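PDB 3DQQ: 3-oxo-tetronate kinase from Salmonella typhimurium, which probably catalyses the ATP-dependent phosphorylation of 3-oxo-tetronate (3-dehydroerythronate) to its 4-phosphate, as a member of the four-carbon acid sugar kinase family. Local coordinates for residues E204-R215 against G225-K236. Numbering follows the deposited sequence.
Sequences ERHLEIQGEVLR and GLAMGLARQWAK
Gly211 and Gly229 meet backbone to backbone where two neighbouring helices of the sugar-binding N-terminal domain, 204-214 and 225-235, cross at -62° with axes 7.2 Å apart at closest approach. With a glycine on both helices, the main chains come close enough for Gly211 CA to lie 3.6 Å from Gly229 O. A third glycine, Gly225, leaves its backbone bare to Leu207, whose CD1 rests on its CA while CD2 reaches Leu226 N. Leu226 answers as a knob in the hole formed by Leu207, Gln210, Gly211 and Leu214. With CG anti to the backbone N (chi1 -179°) and chi2 at 47°, CD1 lies on Gln210 CB and CD2 4.0 Å from Leu214 CD1; the amide oxygen of Gln210 is hydrogen-bonded to Ser115. Leu230 CD2 lies against the carbonyl oxygens of Gly211 and Leu214, and its side chain also packs on Tyr81 of strand 79-83.

A salt-bridge network borders this buried seam. The extended Arg232 offers NH1 to two carboxylates, Glu208 OE1 at 2.9 Å and Glu204 OE1 at 3.1 Å, both near the guanidinium plane. The two carboxylates stand steeply to that plane; NH1 is almost directly above the Glu204 carboxylate and obliquely out of the Glu208 plane. Met228 SD sits over one guanidinium face, displaced toward its rim, while NE is hydrogen-bonded to Asn25 OD1. Farther along, Lys236 NZ makes a salt bridge to Glu212 OE1 with a weak hydrogen bond. Toward the C-terminal ends of the two segments, Arg215 crosses Trp234 at about a right angle, CD making an off-centre CH-pi contact 4.2 Å from the centroid of its six-membered ring and CG standing 3.5 Å from CZ2.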
loop_
_atom_site.group_PDB
_atom_site.type_symbol
_atom_site.label_atom_id
_atom_site.label_comp_id
_atom_site.label_asym_id
_atom_site.label_seq_id
_atom_site.Cartn_x
_atom_site.Cartn_y
_atom_site.Cartn_z
ATOM N N GLU A 204 -7.195 2.243 32.633
ATOM C CA GLU A 204 -5.934 1.980 33.271
ATOM C C GLU A 204 -6.048 1.545 34.745
ATOM O O GLU A 204 -5.236 0.777 35.216
ATOM C CB GLU A 204 -4.935 3.116 32.981
ATOM C CG GLU A 204 -4.769 4.292 33.958
ATOM C CD GLU A 204 -3.558 5.196 33.519
ATOM O OE1 GLU A 204 -3.108 6.088 34.309
ATOM O OE2 GLU A 204 -3.067 4.974 32.356
ATOM N N ARG A 205 -7.099 1.932 35.440
ATOM C CA ARG A 205 -7.258 1.453 36.804
ATOM C C ARG A 205 -7.380 -0.074 36.873
ATOM O O ARG A 205 -6.919 -0.718 37.812
ATOM C CB ARG A 205 -8.484 2.091 37.421
ATOM C CG ARG A 205 -8.725 1.744 38.855
ATOM C CD ARG A 205 -10.063 2.422 39.354
ATOM N NE ARG A 205 -11.166 2.370 38.341
ATOM C CZ ARG A 205 -12.053 1.365 38.188
ATOM N NH1 ARG A 205 -12.041 0.284 38.995
ATOM N NH2 ARG A 205 -12.954 1.439 37.200
ATOM N N HIS A 206 -8.041 -0.653 35.892
ATOM C CA HIS A 206 -8.200 -2.081 35.853
ATOM C C HIS A 206 -6.859 -2.770 35.709
ATOM O O HIS A 206 -6.592 -3.790 36.365
ATOM C CB HIS A 206 -9.055 -2.448 34.666
ATOM C CG HIS A 206 -10.512 -2.190 34.873
ATOM N ND1 HIS A 206 -11.380 -1.964 33.830
ATOM C CD2 HIS A 206 -11.257 -2.152 36.000
ATOM C CE1 HIS A 206 -12.597 -1.807 34.309
ATOM N NE2 HIS A 206 -12.549 -1.912 35.625
ATOM N N LEU A 207 -6.013 -2.203 34.855
ATOM C CA LEU A 207 -4.667 -2.706 34.695
ATOM C C LEU A 207 -3.835 -2.562 35.950
ATOM O O LEU A 207 -3.048 -3.466 36.280
ATOM C CB LEU A 207 -3.981 -2.038 33.531
ATOM C CG LEU A 207 -4.625 -2.427 32.185
ATOM C CD1 LEU A 207 -4.009 -1.613 31.058
ATOM C CD2 LEU A 207 -4.494 -3.917 31.954
ATOM N N GLU A 208 -4.014 -1.473 36.685
ATOM C CA GLU A 208 -3.301 -1.293 37.931
ATOM C C GLU A 208 -3.723 -2.348 38.933
ATOM O O GLU A 208 -2.895 -2.880 39.661
ATOM C CB GLU A 208 -3.536 0.081 38.505
ATOM C CG GLU A 208 -2.927 1.235 37.693
ATOM C CD GLU A 208 -3.203 2.636 38.319
ATOM O OE1 GLU A 208 -2.327 3.530 38.223
ATOM O OE2 GLU A 208 -4.293 2.843 38.931
ATOM N N ILE A 209 -5.010 -2.671 38.965
ATOM C CA ILE A 209 -5.496 -3.712 39.873
ATOM C C ILE A 209 -4.902 -5.073 39.484
ATOM O O ILE A 209 -4.531 -5.870 40.333
ATOM C CB ILE A 209 -7.034 -3.761 39.869
ATOM C CG1 ILE A 209 -7.582 -2.461 40.462
ATOM C CG2 ILE A 209 -7.553 -4.954 40.664
ATOM C CD1 ILE A 209 -9.032 -2.104 40.055
ATOM N N GLN A 210 -4.806 -5.341 38.188
ATOM C CA GLN A 210 -4.290 -6.630 37.752
ATOM C C GLN A 210 -2.840 -6.733 38.192
ATOM O O GLN A 210 -2.430 -7.753 38.746
ATOM C CB GLN A 210 -4.374 -6.786 36.244
ATOM C CG GLN A 210 -5.750 -6.949 35.624
ATOM C CD GLN A 210 -5.650 -6.921 34.084
ATOM O OE1 GLN A 210 -4.586 -7.221 33.548
ATOM N NE2 GLN A 210 -6.743 -6.584 33.379
ATOM N N GLY A 211 -2.093 -5.646 37.949
ATOM C CA GLY A 211 -0.702 -5.528 38.343
ATOM C C GLY A 211 -0.554 -5.825 39.797
ATOM O O GLY A 211 0.333 -6.540 40.209
ATOM N N GLU A 212 -1.453 -5.304 40.591
ATOM C CA GLU A 212 -1.369 -5.513 42.009
ATOM C C GLU A 212 -1.666 -6.953 42.408
ATOM O O GLU A 212 -1.108 -7.463 43.356
ATOM C CB GLU A 212 -2.347 -4.583 42.710
ATOM C CG GLU A 212 -2.183 -4.564 44.241
ATOM C CD GLU A 212 -2.825 -3.329 44.879
ATOM O OE1 GLU A 212 -3.213 -2.405 44.086
ATOM O OE2 GLU A 212 -2.942 -3.273 46.158
ATOM N N VAL A 213 -2.585 -7.590 41.694
ATOM C CA VAL A 213 -2.961 -8.963 42.000
ATOM C C VAL A 213 -1.817 -9.900 41.579
ATOM O O VAL A 213 -1.490 -10.814 42.308
ATOM C CB VAL A 213 -4.282 -9.335 41.293
ATOM C CG1 VAL A 213 -4.579 -10.789 41.452
ATOM C CG2 VAL A 213 -5.414 -8.461 41.819
ATOM N N LEU A 214 -1.197 -9.620 40.427
ATOM C CA LEU A 214 -0.252 -10.524 39.791
ATOM C C LEU A 214 1.208 -10.181 39.997
ATOM O O LEU A 214 2.053 -10.749 39.369
ATOM C CB LEU A 214 -0.548 -10.566 38.314
ATOM C CG LEU A 214 -1.961 -11.071 37.940
ATOM C CD1 LEU A 214 -2.287 -10.574 36.537
ATOM C CD2 LEU A 214 -2.095 -12.604 38.072
ATOM N N ARG A 215 1.524 -9.276 40.913
ATOM C CA ARG A 215 2.920 -8.988 41.243
ATOM C C ARG A 215 3.833 -10.207 41.284
ATOM O O ARG A 215 4.976 -10.134 40.892
ATOM C CB ARG A 215 3.020 -8.335 42.615
ATOM C CG ARG A 215 4.299 -7.522 42.758
ATOM C CD ARG A 215 4.591 -7.093 44.192
ATOM N NE ARG A 215 4.618 -8.226 45.104
ATOM C CZ ARG A 215 4.318 -8.133 46.395
ATOM N NH1 ARG A 215 4.022 -6.946 46.934
ATOM N NH2 ARG A 215 4.354 -9.224 47.159
ATOM N N GLY A 225 -0.336 -3.420 28.259
ATOM C CA GLY A 225 -1.112 -2.824 29.359
ATOM C C GLY A 225 -0.824 -3.366 30.750
ATOM O O GLY A 225 -0.618 -2.609 31.704
ATOM N N LEU A 226 -0.822 -4.682 30.881
ATOM C CA LEU A 226 -0.537 -5.311 32.171
ATOM C C LEU A 226 0.856 -4.960 32.642
ATOM O O LEU A 226 1.055 -4.785 33.836
ATOM C CB LEU A 226 -0.706 -6.823 32.083
ATOM C CG LEU A 226 -0.478 -7.623 33.347
ATOM C CD1 LEU A 226 -1.205 -7.035 34.589
ATOM C CD2 LEU A 226 -0.805 -9.126 33.067
ATOM N N ALA A 227 1.822 -4.858 31.723
ATOM C CA ALA A 227 3.200 -4.487 32.103
ATOM C C ALA A 227 3.208 -3.146 32.810
ATOM O O ALA A 227 3.877 -2.931 33.814
ATOM C CB ALA A 227 4.118 -4.447 30.892
ATOM N N MET A 228 2.448 -2.221 32.274
ATOM C CA MET A 228 2.314 -0.925 32.926
ATOM C C MET A 228 1.844 -1.110 34.363
ATOM O O MET A 228 2.368 -0.516 35.283
ATOM C CB MET A 228 1.352 -0.035 32.132
ATOM C CG MET A 228 1.122 1.310 32.791
ATOM S SD MET A 228 -0.519 1.973 32.374
ATOM C CE MET A 228 -0.485 2.081 30.548
ATOM N N GLY A 229 0.868 -1.978 34.552
ATOM C CA GLY A 229 0.317 -2.220 35.880
ATOM C C GLY A 229 1.313 -2.865 36.798
ATOM O O GLY A 229 1.349 -2.536 37.975
ATOM N N LEU A 230 2.118 -3.795 36.281
ATOM C CA LEU A 230 3.139 -4.422 37.081
ATOM C C LEU A 230 4.208 -3.420 37.408
ATOM O O LEU A 230 4.668 -3.394 38.532
ATOM C CB LEU A 230 3.725 -5.645 36.404
ATOM C CG LEU A 230 2.750 -6.810 36.259
ATOM C CD1 LEU A 230 3.231 -7.737 35.159
ATOM C CD2 LEU A 230 2.510 -7.560 37.584
ATOM N N ALA A 231 4.557 -2.546 36.480
ATOM C CA ALA A 231 5.607 -1.560 36.745
ATOM C C ALA A 231 5.213 -0.658 37.882
ATOM O O ALA A 231 6.016 -0.381 38.743
ATOM C CB ALA A 231 5.911 -0.738 35.540
ATOM N N ARG A 232 3.960 -0.237 37.928
ATOM C CA ARG A 232 3.526 0.664 38.981
ATOM C C ARG A 232 3.470 0.039 40.345
ATOM O O ARG A 232 3.469 0.763 41.342
ATOM C CB ARG A 232 2.167 1.238 38.665
ATOM C CG ARG A 232 2.168 2.033 37.383
ATOM C CD ARG A 232 0.953 2.842 37.188
ATOM N NE ARG A 232 1.128 3.569 35.957
ATOM C CZ ARG A 232 0.161 4.148 35.265
ATOM N NH1 ARG A 232 -1.086 4.141 35.698
ATOM N NH2 ARG A 232 0.461 4.754 34.130
ATOM N N GLN A 233 3.408 -1.288 40.426
ATOM C CA GLN A 233 3.604 -1.924 41.711
ATOM C C GLN A 233 5.004 -1.709 42.199
ATOM O O GLN A 233 5.202 -1.570 43.386
ATOM C CB GLN A 233 3.371 -3.410 41.651
ATOM C CG GLN A 233 1.959 -3.753 41.858
ATOM C CD GLN A 233 1.444 -3.270 43.175
ATOM O OE1 GLN A 233 1.987 -3.609 44.233
ATOM N NE2 GLN A 233 0.376 -2.476 43.133
ATOM N N TRP A 234 5.986 -1.702 41.310
ATOM C CA TRP A 234 7.369 -1.567 41.756
ATOM C C TRP A 234 7.716 -0.113 41.860
ATOM O O TRP A 234 8.644 0.257 42.527
ATOM C CB TRP A 234 8.322 -2.300 40.824
ATOM C CG TRP A 234 7.995 -3.735 40.743
ATOM C CD1 TRP A 234 7.437 -4.394 39.703
ATOM C CD2 TRP A 234 8.161 -4.692 41.776
ATOM N NE1 TRP A 234 7.250 -5.699 40.007
ATOM C CE2 TRP A 234 7.680 -5.920 41.283
ATOM C CE3 TRP A 234 8.692 -4.641 43.070
ATOM C CZ2 TRP A 234 7.713 -7.097 42.036
ATOM C CZ3 TRP A 234 8.711 -5.810 43.825
ATOM C CH2 TRP A 234 8.231 -7.026 43.296
ATOM N N ALA A 235 6.933 0.733 41.216
ATOM C CA ALA A 235 7.153 2.171 41.327
ATOM C C ALA A 235 6.766 2.599 42.733
ATOM O O ALA A 235 7.380 3.514 43.267
ATOM C CB ALA A 235 6.341 2.957 40.248
ATOM N N LYS A 236 5.792 1.881 43.327
ATOM C CA LYS A 236 5.140 2.229 44.611
ATOM C C LYS A 236 6.046 2.558 45.788
ATOM O O LYS A 236 5.648 3.355 46.632
ATOM C CB LYS A 236 4.118 1.150 45.053
ATOM C CG LYS A 236 2.771 1.215 44.300
ATOM C CD LYS A 236 1.564 0.717 45.135
ATOM C CE LYS A 236 0.292 0.492 44.262
ATOM N NZ LYS A 236 -0.692 -0.461 44.890
#